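Local coordinates for protein IscA (Thermosynechococcus elongatus, PDB 1X0G) that binds a [2Fe-2S] cluster between subunits of a tetramer and probably acts as a scaffold in iron-sulfur cluster biosynthesis, at residues A7-L12 with Q58-T63; A26-Q31 with Y42-V47; Q33-G38 with G104-V109; G76-Y81 with R91-N96. All blocks are in the same frame, centred on the assembly; numbering follows the deposited sequence.

Contact 1 (A7-L12 with Q58-T63); sequences AAIQEL and QSQGWT
The indole of Trp62 is the flat group of this contact, and Leu12 of helix segment 7-12 covers one of its faces. Leu12 CB stands 3.6 Å above the ring plane, displaced toward the rim on the benzo side, and makes a CH-pi contact with the six-membered ring at 4.0 Å from CB to the ring centroid. The approach is tilted 26° from the ring normal, so that Leu12 CB comes closest to Trp62 CH2, at 3.7 Å. At the pyrrole end Ile9 meets the ring obliquely, its CG2 lying 3.9 Å from Trp62 CD1, and the two side chains run past each other in opposite directions. CG2 reaches the indole because it is anti to the backbone N. The other branch, CG1, turns back beside that N and crosses Gln60, with Ile9 CG1 3.7 Å from Gln60 CD. Ile9 therefore sits between the exposed Gln60, chiefly its amide end, and the buried indole. Gln60 O lies in the indole plane at its edge. Residues 59-62 form a type I' turn, closed by Trp62 N to Ser59 O at 2.8 Å, which joins strands 55-59 and 62-66 and brings Gln60 and Trp62 to the same helix. The interface itself is apolar packing, one turn of helix 6-15 against the end of a beta hairpin. Ala26 CB covers the opposite indole face, Leu12 also touches Leu28 of strand 27-34, and Ala8 and Glu11 pack on Tyr81 of strand 78-82, so the helix bridges the two sheets of the chain.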
loop_
_atom_site.group_PDB
_atom_site.type_symbol
_atom_site.label_atom_id
_atom_site.label_comp_id
_atom_site.label_asym_id
_atom_site.label_seq_id
_atom_site.Cartn_x
_atom_site.Cartn_y
_atom_site.Cartn_z
ATOM N N ALA C 7 11.660 -29.794 9.876
ATOM C CA ALA C 7 10.280 -29.586 10.307
ATOM C C ALA C 7 9.412 -28.931 9.189
ATOM O O ALA C 7 8.417 -29.543 8.728
ATOM C CB ALA C 7 10.225 -28.809 11.671
ATOM N N ALA C 8 9.804 -27.739 8.715
ATOM C CA ALA C 8 9.165 -27.141 7.497
ATOM C C ALA C 8 9.136 -28.096 6.220
ATOM O O ALA C 8 8.119 -28.260 5.562
ATOM C CB ALA C 8 9.764 -25.807 7.213
ATOM N N ILE C 9 10.220 -28.793 5.931
ATOM C CA ILE C 9 10.221 -29.763 4.818
ATOM C C ILE C 9 9.158 -30.824 4.945
ATOM O O ILE C 9 8.473 -31.162 3.982
ATOM C CB ILE C 9 11.551 -30.507 4.713
ATOM C CG1 ILE C 9 12.687 -29.537 4.466
ATOM C CG2 ILE C 9 11.499 -31.518 3.592
ATOM C CD1 ILE C 9 12.583 -28.867 3.104
ATOM N N GLN C 10 9.058 -31.350 6.155
ATOM C CA GLN C 10 8.166 -32.450 6.503
ATOM C C GLN C 10 6.738 -32.020 6.307
ATOM O O GLN C 10 5.933 -32.773 5.762
ATOM C CB GLN C 10 8.411 -32.860 7.966
ATOM C CG GLN C 10 7.425 -33.824 8.627
ATOM C CD GLN C 10 8.136 -34.615 9.731
ATOM O OE1 GLN C 10 9.128 -34.127 10.301
ATOM N NE2 GLN C 10 7.667 -35.853 10.013
ATOM N N GLU C 11 6.440 -30.806 6.752
ATOM C CA GLU C 11 5.136 -30.278 6.571
ATOM C C GLU C 11 4.882 -29.986 5.111
ATOM O O GLU C 11 3.783 -30.185 4.619
ATOM C CB GLU C 11 5.021 -28.984 7.334
ATOM C CG GLU C 11 3.690 -28.266 7.123
ATOM C CD GLU C 11 2.493 -28.978 7.721
ATOM O OE1 GLU C 11 2.589 -30.086 8.352
ATOM O OE2 GLU C 11 1.429 -28.394 7.550
ATOM N N LEU C 12 5.890 -29.502 4.411
ATOM C CA LEU C 12 5.722 -29.329 2.993
ATOM C C LEU C 12 5.433 -30.593 2.220
ATOM O O LEU C 12 4.607 -30.567 1.331
ATOM C CB LEU C 12 6.900 -28.629 2.381
ATOM C CG LEU C 12 6.801 -27.187 2.827
ATOM C CD1 LEU C 12 8.041 -26.509 2.405
ATOM C CD2 LEU C 12 5.574 -26.486 2.267
ATOM N N GLN C 58 18.244 -24.838 -3.641
ATOM C CA GLN C 58 18.004 -26.274 -3.465
ATOM C C GLN C 58 18.228 -26.682 -2.034
ATOM O O GLN C 58 19.367 -26.622 -1.583
ATOM C CB GLN C 58 19.019 -27.100 -4.297
ATOM C CG GLN C 58 18.539 -27.579 -5.672
ATOM C CD GLN C 58 17.468 -26.642 -6.205
ATOM O OE1 GLN C 58 16.290 -26.771 -5.835
ATOM N NE2 GLN C 58 17.877 -25.645 -7.012
ATOM N N SER C 59 17.188 -27.123 -1.317
ATOM C CA SER C 59 17.422 -27.782 -0.024
ATOM C C SER C 59 16.662 -29.102 0.221
ATOM O O SER C 59 15.446 -29.175 0.068
ATOM C CB SER C 59 17.173 -26.809 1.129
ATOM O OG SER C 59 17.801 -27.331 2.281
ATOM N N GLN C 60 17.379 -30.142 0.618
ATOM C CA GLN C 60 16.727 -31.349 1.110
ATOM C C GLN C 60 15.774 -32.007 0.107
ATOM O O GLN C 60 14.751 -32.595 0.497
ATOM C CB GLN C 60 15.969 -31.031 2.390
ATOM C CG GLN C 60 16.599 -29.923 3.202
ATOM C CD GLN C 60 16.336 -30.075 4.676
ATOM O OE1 GLN C 60 16.554 -29.157 5.462
ATOM N NE2 GLN C 60 15.865 -31.253 5.072
ATOM N N GLY C 61 16.121 -31.912 -1.176
ATOM C CA GLY C 61 15.312 -32.470 -2.256
ATOM C C GLY C 61 14.122 -31.576 -2.563
ATOM O O GLY C 61 13.100 -32.063 -3.070
ATOM N N TRP C 62 14.241 -30.289 -2.214
ATOM C CA TRP C 62 13.202 -29.303 -2.456
ATOM C C TRP C 62 13.723 -28.088 -3.105
ATOM O O TRP C 62 14.693 -27.496 -2.638
ATOM C CB TRP C 62 12.566 -28.825 -1.170
ATOM C CG TRP C 62 11.480 -29.661 -0.827
ATOM C CD1 TRP C 62 11.560 -30.889 -0.281
ATOM C CD2 TRP C 62 10.104 -29.392 -1.039
ATOM N NE1 TRP C 62 10.310 -31.410 -0.115
ATOM C CE2 TRP C 62 9.390 -30.520 -0.585
ATOM C CE3 TRP C 62 9.398 -28.305 -1.558
ATOM C CZ2 TRP C 62 8.003 -30.605 -0.627
ATOM C CZ3 TRP C 62 8.004 -28.385 -1.605
ATOM C CH2 TRP C 62 7.323 -29.538 -1.145
ATOM N N THR C 63 13.020 -27.654 -4.140
ATOM C CA THR C 63 13.364 -26.399 -4.790
ATOM C C THR C 63 12.671 -25.192 -4.160
ATOM O O THR C 63 11.457 -25.182 -3.916
ATOM C CB THR C 63 13.098 -26.445 -6.286
ATOM O OG1 THR C 63 13.521 -27.733 -6.818
ATOM C CG2 THR C 63 13.854 -25.309 -6.948
#

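Contact 2 (A26-Q31 with Y42-V47); sequences AILRIQ and YDLALV
Five backbone hydrogen bonds join segments 26-31 and 42-47 as neighbouring antiparallel strands of a beta hairpin. Arg29 and Ala45 pair in both directions: the bond from Arg29 N to Ala45 O, 2.8 Å, is nearly straight at 171° and runs almost along the C=O axis, while Ala45 N reaches Arg29 O in its carbonyl plane. Gln31 and Asp43 form the next hydrogen-bonded pair. Val47 N closes the other end on Ile27 O at 3.0 Å, coming from above the carbonyl plane.

On the face of Leu28, Ile30, Leu44 and Leu46, Leu44 CD2 carries the packing. It lies against Ile30 CG1 at 3.3 Å, a close approach, with the two side chains side by side, and touches Leu28 CD1 at 4.0 Å. Phe90 and Phe92 back Leu44, and Leu85 and Met86 of a second subunit cover this face further.

On the other face Arg29 extends anti from the backbone N, past Val47 CG2, which sits 3.7 Å from Arg29 CB. Its NH1 donates in the guanidinium plane to Gln31 OE1, 3.1 Å away, but enters well above the amide plane. The stronger partner is Asp54, in a salt bridge with NE, and NH2 has a further hydrogen bond elsewhere. The buried guanidinium is thus held at all three nitrogens, which probably offsets the cost of burying its charge and fixes its orientation, whereas the leucine face is purely apolar.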
loop_
_atom_site.group_PDB
_atom_site.type_symbol
_atom_site.label_atom_id
_atom_site.label_comp_id
_atom_site.label_asym_id
_atom_site.label_seq_id
_atom_site.Cartn_x
_atom_site.Cartn_y
_atom_site.Cartn_z
ATOM N N ALA C 26 8.342 -30.604 -6.068
ATOM C CA ALA C 26 8.820 -30.070 -4.795
ATOM C C ALA C 26 9.349 -28.636 -5.062
ATOM O O ALA C 26 10.580 -28.398 -5.051
ATOM C CB ALA C 26 9.868 -30.996 -4.136
ATOM N N ILE C 27 8.406 -27.723 -5.371
ATOM C CA ILE C 27 8.714 -26.295 -5.476
ATOM C C ILE C 27 7.883 -25.347 -4.576
ATOM O O ILE C 27 6.650 -25.296 -4.627
ATOM C CB ILE C 27 8.818 -25.785 -6.915
ATOM C CG1 ILE C 27 9.857 -26.592 -7.690
ATOM C CG2 ILE C 27 9.373 -24.419 -6.886
ATOM C CD1 ILE C 27 9.517 -26.922 -9.191
ATOM N N LEU C 28 8.611 -24.625 -3.744
ATOM C CA LEU C 28 8.036 -23.690 -2.847
ATOM C C LEU C 28 8.437 -22.348 -3.286
ATOM O O LEU C 28 9.613 -22.040 -3.354
ATOM C CB LEU C 28 8.623 -23.845 -1.464
ATOM C CG LEU C 28 8.162 -22.802 -0.439
ATOM C CD1 LEU C 28 6.682 -22.998 -0.232
ATOM C CD2 LEU C 28 8.893 -22.975 0.929
ATOM N N ARG C 29 7.453 -21.520 -3.539
ATOM C CA ARG C 29 7.739 -20.228 -4.067
ATOM C C ARG C 29 7.396 -19.259 -3.001
ATOM O O ARG C 29 6.308 -19.325 -2.421
ATOM C CB ARG C 29 6.945 -19.997 -5.313
ATOM C CG ARG C 29 7.057 -18.612 -5.813
ATOM C CD ARG C 29 6.614 -18.551 -7.238
ATOM N NE ARG C 29 7.327 -17.502 -7.964
ATOM C CZ ARG C 29 7.002 -16.219 -7.868
ATOM N NH1 ARG C 29 5.976 -15.894 -7.061
ATOM N NH2 ARG C 29 7.701 -15.275 -8.526
ATOM N N ILE C 30 8.382 -18.435 -2.658
ATOM C CA ILE C 30 8.246 -17.383 -1.666
ATOM C C ILE C 30 8.289 -15.992 -2.317
ATOM O O ILE C 30 9.079 -15.684 -3.273
ATOM C CB ILE C 30 9.334 -17.464 -0.660
ATOM C CG1 ILE C 30 9.397 -18.834 -0.079
ATOM C CG2 ILE C 30 9.025 -16.626 0.611
ATOM C CD1 ILE C 30 10.468 -18.840 1.010
ATOM N N GLN C 31 7.369 -15.162 -1.847
ATOM C CA GLN C 31 7.352 -13.762 -2.281
ATOM C C GLN C 31 6.757 -12.974 -1.102
ATOM O O GLN C 31 6.438 -13.625 -0.074
ATOM C CB GLN C 31 6.612 -13.622 -3.590
ATOM C CG GLN C 31 5.149 -13.495 -3.511
ATOM C CD GLN C 31 4.519 -13.368 -4.882
ATOM O OE1 GLN C 31 5.215 -13.162 -5.881
ATOM N NE2 GLN C 31 3.210 -13.528 -4.957
ATOM N N TYR C 42 4.697 -12.370 4.237
ATOM C CA TYR C 42 5.217 -13.432 3.391
ATOM C C TYR C 42 4.108 -14.080 2.643
ATOM O O TYR C 42 2.927 -14.173 3.133
ATOM C CB TYR C 42 5.767 -14.537 4.220
ATOM C CG TYR C 42 6.882 -14.092 5.001
ATOM C CD1 TYR C 42 6.699 -13.732 6.313
ATOM C CD2 TYR C 42 8.141 -13.999 4.422
ATOM C CE1 TYR C 42 7.720 -13.212 7.033
ATOM C CE2 TYR C 42 9.193 -13.499 5.168
ATOM C CZ TYR C 42 8.953 -13.089 6.463
ATOM O OH TYR C 42 9.973 -12.616 7.196
ATOM N N ASP C 43 4.451 -14.589 1.479
ATOM C CA ASP C 43 3.485 -15.379 0.748
ATOM C C ASP C 43 4.132 -16.654 0.186
ATOM O O ASP C 43 5.159 -16.641 -0.599
ATOM C CB ASP C 43 2.879 -14.537 -0.343
ATOM C CG ASP C 43 1.998 -15.353 -1.235
ATOM O OD1 ASP C 43 0.774 -15.076 -1.240
ATOM O OD2 ASP C 43 2.497 -16.327 -1.893
ATOM N N LEU C 44 3.529 -17.765 0.556
ATOM C CA LEU C 44 4.073 -19.021 0.212
ATOM C C LEU C 44 3.155 -19.782 -0.667
ATOM O O LEU C 44 2.021 -19.968 -0.331
ATOM C CB LEU C 44 4.225 -19.797 1.477
ATOM C CG LEU C 44 5.368 -19.350 2.392
ATOM C CD1 LEU C 44 5.316 -20.133 3.715
ATOM C CD2 LEU C 44 6.777 -19.504 1.760
ATOM N N ALA C 45 3.641 -20.282 -1.771
ATOM C CA ALA C 45 2.822 -21.153 -2.591
ATOM C C ALA C 45 3.620 -22.382 -3.057
ATOM O O ALA C 45 4.818 -22.330 -3.308
ATOM C CB ALA C 45 2.350 -20.406 -3.722
ATOM N N LEU C 46 2.972 -23.530 -3.139
ATOM C CA LEU C 46 3.584 -24.625 -3.879
ATOM C C LEU C 46 3.219 -24.397 -5.306
ATOM O O LEU C 46 2.062 -24.073 -5.600
ATOM C CB LEU C 46 2.970 -25.936 -3.493
ATOM C CG LEU C 46 3.085 -26.268 -2.026
ATOM C CD1 LEU C 46 2.006 -27.333 -1.686
ATOM C CD2 LEU C 46 4.530 -26.713 -1.715
ATOM N N VAL C 47 4.167 -24.555 -6.209
ATOM C CA VAL C 47 3.880 -24.174 -7.597
ATOM C C VAL C 47 4.391 -25.250 -8.501
ATOM O O VAL C 47 5.142 -26.105 -8.065
ATOM C CB VAL C 47 4.540 -22.769 -7.945
ATOM C CG1 VAL C 47 3.816 -21.657 -7.259
ATOM C CG2 VAL C 47 5.989 -22.761 -7.541
#

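Contact 3 (Q33-G38 with G104-V109); sequences QPSECG and GMAFRV. With NA (sodium ion), chain G; FES (Fe2/s2 (inorganic) cluster), chain H.
This is the cluster-binding corner of the HesB/IscA fold, where the loop following strand 27-34 lies against strand 106-108. Cys37 directs its sulfur to the [2Fe-2S] cluster: SG is anti to the carbonyl carbon (chi1 -62°) and bonds FE2 at 2.2 Å. Cys103 of the third subunit supplies another sulfur to the cluster, so the site spans two chains. The methyl of Ala106 points into the loop and fills the angle between the thiolate arm and the peptide, with Ala106 CB 3.8 Å from Cys37 CB and 3.1 Å from Cys37 O. That methyl also faces the cluster, 3.9 Å from its sulfide S2.

Ser35 OG reaches the methyl beside Cys37 O, 3.6 Å from Ala106 CB. With OG anti to the backbone N (chi1 176°), it donates to Cys37 O in the carbonyl plane, on a lone pair, over a very short 2.4 Å. This bond ties Ser35 to the Cys37 carbonyl, and the loop packs against one side of the methyl.

Farther along the strand the Arg108 chain bends at chi3 and brings the edge of its guanidinium to Gly38, near whose CA the NE sits at 3.4 Å. Lacking a CB, which would crowd Phe107 C and Arg108 N, Gly38 (phi 55°) packs its backbone close to the strand. The loop turns three carbonyls onto a sodium ion, Ser35 O, Glu36 O and Gly38 O, joined by a water and by Glu36 O of the third subunit. The shortest of the three carbonyl bonds is from Ser35 O to the sodium, 2.5 Å.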
loop_
_atom_site.group_PDB
_atom_site.type_symbol
_atom_site.label_atom_id
_atom_site.label_comp_id
_atom_site.label_asym_id
_atom_site.label_seq_id
_atom_site.Cartn_x
_atom_site.Cartn_y
_atom_site.Cartn_z
ATOM N N GLN C 33 3.953 -9.522 0.104
ATOM C CA GLN C 33 2.740 -8.832 -0.341
ATOM C C GLN C 33 2.553 -7.716 0.654
ATOM O O GLN C 33 2.783 -7.953 1.802
ATOM C CB GLN C 33 1.651 -9.760 -0.039
ATOM C CG GLN C 33 0.654 -9.901 -1.070
ATOM C CD GLN C 33 -0.766 -9.992 -0.402
ATOM O OE1 GLN C 33 -0.949 -10.783 0.599
ATOM N NE2 GLN C 33 -1.778 -9.173 -0.932
ATOM N N PRO C 34 2.156 -6.514 0.266
ATOM C CA PRO C 34 1.969 -5.454 1.234
ATOM C C PRO C 34 1.077 -5.933 2.344
ATOM O O PRO C 34 0.246 -6.769 2.098
ATOM C CB PRO C 34 1.165 -4.419 0.476
ATOM C CG PRO C 34 1.515 -4.658 -0.965
ATOM C CD PRO C 34 1.858 -6.092 -1.113
ATOM N N SER C 35 1.208 -5.399 3.562
ATOM C CA SER C 35 0.586 -5.990 4.717
ATOM C C SER C 35 -0.096 -4.930 5.599
ATOM O O SER C 35 0.309 -3.788 5.678
ATOM C CB SER C 35 1.625 -6.731 5.509
ATOM O OG SER C 35 1.019 -7.218 6.696
ATOM N N GLU C 36 -1.204 -5.270 6.204
ATOM C CA GLU C 36 -1.773 -4.335 7.140
ATOM C C GLU C 36 -0.882 -4.405 8.385
ATOM O O GLU C 36 -0.683 -3.406 9.002
ATOM C CB GLU C 36 -3.245 -4.640 7.481
ATOM C CG GLU C 36 -4.191 -4.671 6.345
ATOM C CD GLU C 36 -4.834 -3.332 6.148
ATOM O OE1 GLU C 36 -5.519 -2.897 7.090
ATOM O OE2 GLU C 36 -4.694 -2.703 5.054
ATOM N N CYS C 37 -0.351 -5.554 8.777
ATOM C CA CYS C 37 0.588 -5.550 9.883
ATOM C C CYS C 37 1.974 -5.382 9.290
ATOM O O CYS C 37 2.378 -6.085 8.357
ATOM C CB CYS C 37 0.487 -6.812 10.767
ATOM S SG CYS C 37 -1.209 -6.887 11.527
ATOM N N GLY C 38 2.703 -4.437 9.831
ATOM C CA GLY C 38 3.970 -4.128 9.319
ATOM C C GLY C 38 3.860 -3.808 7.871
ATOM O O GLY C 38 2.916 -3.147 7.408
ATOM N N GLY C 104 3.636 -13.108 13.625
ATOM C CA GLY C 104 4.817 -13.556 12.892
ATOM C C GLY C 104 4.690 -13.551 11.376
ATOM O O GLY C 104 5.717 -13.683 10.687
ATOM N N MET C 105 3.470 -13.436 10.842
ATOM C CA MET C 105 3.298 -13.544 9.400
ATOM C C MET C 105 3.882 -12.342 8.663
ATOM O O MET C 105 4.239 -12.425 7.496
ATOM C CB MET C 105 1.818 -13.766 9.018
ATOM C CG MET C 105 1.150 -15.118 9.564
ATOM S SD MET C 105 2.195 -16.601 9.253
ATOM C CE MET C 105 3.155 -16.906 10.768
ATOM N N ALA C 106 3.975 -11.230 9.362
ATOM C CA ALA C 106 4.280 -9.975 8.767
ATOM C C ALA C 106 5.562 -9.361 9.353
ATOM O O ALA C 106 5.822 -9.471 10.571
ATOM C CB ALA C 106 3.084 -9.034 9.041
ATOM N N PHE C 107 6.315 -8.625 8.548
ATOM C CA PHE C 107 7.411 -7.850 9.105
ATOM C C PHE C 107 7.591 -6.466 8.521
ATOM O O PHE C 107 7.185 -6.243 7.402
ATOM C CB PHE C 107 8.660 -8.576 8.869
ATOM C CG PHE C 107 8.975 -8.739 7.449
ATOM C CD1 PHE C 107 9.973 -7.988 6.870
ATOM C CD2 PHE C 107 8.318 -9.668 6.688
ATOM C CE1 PHE C 107 10.341 -8.171 5.544
ATOM C CE2 PHE C 107 8.625 -9.829 5.394
ATOM C CZ PHE C 107 9.663 -9.097 4.800
ATOM N N ARG C 108 8.188 -5.523 9.273
ATOM C CA ARG C 108 8.595 -4.208 8.657
ATOM C C ARG C 108 10.060 -4.233 8.325
ATOM O O ARG C 108 10.765 -5.061 8.872
ATOM C CB ARG C 108 8.188 -2.933 9.449
ATOM C CG ARG C 108 7.661 -3.090 10.882
ATOM C CD ARG C 108 6.996 -1.830 11.376
ATOM N NE ARG C 108 5.527 -1.881 11.298
ATOM C CZ ARG C 108 4.673 -1.331 12.196
ATOM N NH1 ARG C 108 5.122 -0.667 13.275
ATOM N NH2 ARG C 108 3.348 -1.469 12.039
ATOM N N VAL C 109 10.511 -3.413 7.378
ATOM C CA VAL C 109 11.990 -3.215 7.197
ATOM C C VAL C 109 12.460 -1.811 7.591
ATOM O O VAL C 109 11.636 -0.916 7.836
ATOM C CB VAL C 109 12.482 -3.516 5.794
ATOM C CG1 VAL C 109 12.701 -4.992 5.646
ATOM C CG2 VAL C 109 11.485 -3.006 4.787
HETATM NA NA NA G . 0.611 -1.796 7.145
HETATM FE FE1 FES H . 0.737 -10.791 12.355
HETATM FE FE2 FES H . -1.405 -8.988 12.087
HETATM S S1 FES H . -0.097 -9.426 13.713
HETATM S S2 FES H . -0.378 -10.049 10.584
HETATM O O HOH W 1 -1.371 -0.980 7.082
#

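Contact 4 (G76-Y81 with R91-N96); sequences GLRVDY and RFHNPN
Strands 78-82 and 89-93 form an antiparallel beta hairpin, and segments 76-81 and 91-96 are its open end. Two hydrogen-bonded pairs, Arg78 with His93 and Asp80 with Arg91, flank the non-hydrogen-bonded pair of Val79 and Phe92. The bond from His93 N to Arg78 O, 2.7 Å, runs nearly along the C=O axis.

On the face of Arg78, Asp80, Arg91 and His93, Arg78 and His93 share a first torsion, CG anti to the carbonyl carbon (chi1 -56° in each). Arg78 then bends at chi3, which places NH2, at the guanidinium tip, over one face of the imidazole near the CG-CD2 bond, the two planes 10° apart; Arg78 NH2 is 3.3 Å from His93 CG. Asp80 CB lies at the imidazole edge, near the ring plane, and its own carboxylate turns to Thr5. Arg91, bent at chi2, leads away from Asp80 toward the third subunit, whose Arg108 brings a like charge close.

The opposite face is apolar. Val79 CG2, beside the backbone N, meets Phe92 obliquely, 3.7 Å from Phe92 CD2, and the two side chains run the same way. Leu77, with CG anti to its backbone N, sends CD2 to the edge of that phenyl ring, while its other methyl, CD1, lies 3.6 Å from Asn94 CB.

Beyond the paired strands Gly76 O rests against Pro95 CD at 3.4 Å. Asn94 keeps its CG anti to the backbone N; its ND2 hydrogen-bonds Leu73 O and Tyr42 OH, while its OD1 accepts from Asn96 N at 2.9 Å, an Asx turn.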
loop_
_atom_site.group_PDB
_atom_site.type_symbol
_atom_site.label_atom_id
_atom_site.label_comp_id
_atom_site.label_asym_id
_atom_site.label_seq_id
_atom_site.Cartn_x
_atom_site.Cartn_y
_atom_site.Cartn_z
ATOM N N GLY C 76 18.526 -14.795 2.996
ATOM C CA GLY C 76 18.834 -15.381 4.308
ATOM C C GLY C 76 17.651 -15.691 5.239
ATOM O O GLY C 76 17.819 -16.115 6.396
ATOM N N LEU C 77 16.438 -15.514 4.752
ATOM C CA LEU C 77 15.303 -16.008 5.485
ATOM C C LEU C 77 15.546 -17.484 5.840
ATOM O O LEU C 77 16.091 -18.269 5.053
ATOM C CB LEU C 77 14.090 -15.943 4.598
ATOM C CG LEU C 77 12.797 -16.328 5.220
ATOM C CD1 LEU C 77 12.462 -15.182 6.154
ATOM C CD2 LEU C 77 11.786 -16.445 4.075
ATOM N N ARG C 78 15.119 -17.816 7.050
ATOM C CA ARG C 78 14.970 -19.174 7.459
ATOM C C ARG C 78 13.512 -19.341 7.864
ATOM O O ARG C 78 12.908 -18.487 8.557
ATOM C CB ARG C 78 15.892 -19.513 8.643
ATOM C CG ARG C 78 17.383 -19.220 8.378
ATOM C CD ARG C 78 18.226 -19.512 9.603
ATOM N NE ARG C 78 17.623 -18.959 10.816
ATOM C CZ ARG C 78 16.846 -19.646 11.667
ATOM N NH1 ARG C 78 16.545 -20.929 11.434
ATOM N NH2 ARG C 78 16.348 -19.039 12.749
ATOM N N VAL C 79 12.977 -20.477 7.442
ATOM C CA VAL C 79 11.590 -20.772 7.559
ATOM C C VAL C 79 11.562 -22.043 8.371
ATOM O O VAL C 79 12.275 -23.009 8.050
ATOM C CB VAL C 79 10.981 -21.053 6.135
ATOM C CG1 VAL C 79 9.594 -21.649 6.244
ATOM C CG2 VAL C 79 10.968 -19.799 5.260
ATOM N N ASP C 80 10.717 -22.058 9.401
ATOM C CA ASP C 80 10.572 -23.207 10.286
ATOM C C ASP C 80 9.076 -23.553 10.274
ATOM O O ASP C 80 8.244 -22.752 9.809
ATOM C CB ASP C 80 10.949 -22.702 11.637
ATOM C CG ASP C 80 11.163 -23.783 12.652
ATOM O OD1 ASP C 80 11.359 -24.984 12.336
ATOM O OD2 ASP C 80 11.161 -23.387 13.832
ATOM N N TYR C 81 8.713 -24.725 10.768
ATOM C CA TYR C 81 7.318 -24.992 10.969
ATOM C C TYR C 81 7.099 -25.464 12.409
ATOM O O TYR C 81 7.776 -26.371 12.812
ATOM C CB TYR C 81 6.851 -26.038 9.984
ATOM C CG TYR C 81 5.372 -26.340 10.093
ATOM C CD1 TYR C 81 4.409 -25.491 9.542
ATOM C CD2 TYR C 81 4.924 -27.501 10.742
ATOM C CE1 TYR C 81 3.023 -25.794 9.613
ATOM C CE2 TYR C 81 3.541 -27.785 10.827
ATOM C CZ TYR C 81 2.622 -26.903 10.248
ATOM O OH TYR C 81 1.305 -27.179 10.349
ATOM N N ARG C 91 7.086 -20.402 10.560
ATOM C CA ARG C 91 7.711 -19.311 11.292
ATOM C C ARG C 91 8.752 -18.830 10.411
ATOM O O ARG C 91 9.347 -19.617 9.714
ATOM C CB ARG C 91 8.461 -19.804 12.542
ATOM C CG ARG C 91 7.656 -19.936 13.770
ATOM C CD ARG C 91 6.939 -18.631 14.211
ATOM N NE ARG C 91 6.213 -18.958 15.444
ATOM C CZ ARG C 91 5.030 -19.580 15.478
ATOM N NH1 ARG C 91 4.415 -19.885 14.323
ATOM N NH2 ARG C 91 4.474 -19.897 16.661
ATOM N N PHE C 92 9.057 -17.553 10.510
ATOM C CA PHE C 92 10.095 -16.958 9.684
ATOM C C PHE C 92 11.091 -16.179 10.465
ATOM O O PHE C 92 10.748 -15.390 11.318
ATOM C CB PHE C 92 9.432 -15.971 8.790
ATOM C CG PHE C 92 8.470 -16.592 7.887
ATOM C CD1 PHE C 92 7.138 -16.728 8.259
ATOM C CD2 PHE C 92 8.882 -17.106 6.672
ATOM C CE1 PHE C 92 6.219 -17.330 7.386
ATOM C CE2 PHE C 92 7.936 -17.712 5.792
ATOM C CZ PHE C 92 6.639 -17.805 6.139
ATOM N N HIS C 93 12.339 -16.357 10.151
ATOM C CA HIS C 93 13.314 -15.586 10.829
ATOM C C HIS C 93 14.004 -14.887 9.673
ATOM O O HIS C 93 14.628 -15.536 8.821
ATOM C CB HIS C 93 14.237 -16.507 11.612
ATOM C CG HIS C 93 13.507 -17.395 12.569
ATOM N ND1 HIS C 93 13.137 -16.977 13.831
ATOM C CD2 HIS C 93 13.084 -18.682 12.455
ATOM C CE1 HIS C 93 12.513 -17.968 14.448
ATOM N NE2 HIS C 93 12.457 -19.007 13.632
ATOM N N ASN C 94 13.846 -13.574 9.624
ATOM C CA ASN C 94 14.279 -12.803 8.501
ATOM C C ASN C 94 15.280 -11.797 8.998
ATOM O O ASN C 94 14.924 -10.859 9.697
ATOM C CB ASN C 94 13.070 -12.125 7.905
ATOM C CG ASN C 94 13.390 -11.339 6.654
ATOM O OD1 ASN C 94 14.551 -11.195 6.261
ATOM N ND2 ASN C 94 12.321 -10.843 5.984
ATOM N N PRO C 95 16.540 -11.992 8.644
ATOM C CA PRO C 95 17.647 -11.079 8.964
ATOM C C PRO C 95 17.379 -9.651 8.495
ATOM O O PRO C 95 17.900 -8.717 9.075
ATOM C CB PRO C 95 18.825 -11.651 8.170
ATOM C CG PRO C 95 18.521 -13.092 8.005
ATOM C CD PRO C 95 16.986 -13.137 7.835
ATOM N N ASN C 96 16.532 -9.499 7.476
ATOM C CA ASN C 96 16.125 -8.203 6.973
ATOM C C ASN C 96 15.034 -7.552 7.786
ATOM O O ASN C 96 14.745 -6.399 7.604
ATOM C CB ASN C 96 15.686 -8.352 5.542
ATOM C CG ASN C 96 16.736 -9.066 4.678
ATOM O OD1 ASN C 96 16.495 -10.092 4.008
ATOM N ND2 ASN C 96 17.913 -8.544 4.736
#

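How the contacts relate
Contacts 1, 2 and 3 all reach the larger mixed sheet, in which strands 62-66, 27-34, 40-46 and 106-108 are neighbours; contact 4 belongs to the smaller one. Along the chain, contact 2 is nested within the loop closed by contact 1 and contact 4 within that closed by contact 3, while the segments of contact 3 alternate with those of contacts 1 and 2. Contacts 1 and 3 lie on opposite sides of the chain's centre, their centres about 24 Å apart, which sets the helix-packed end away from the cluster. Tyr42 of contact 2 touches both contacts 3 and 4, tying the two sheets together near the cluster site.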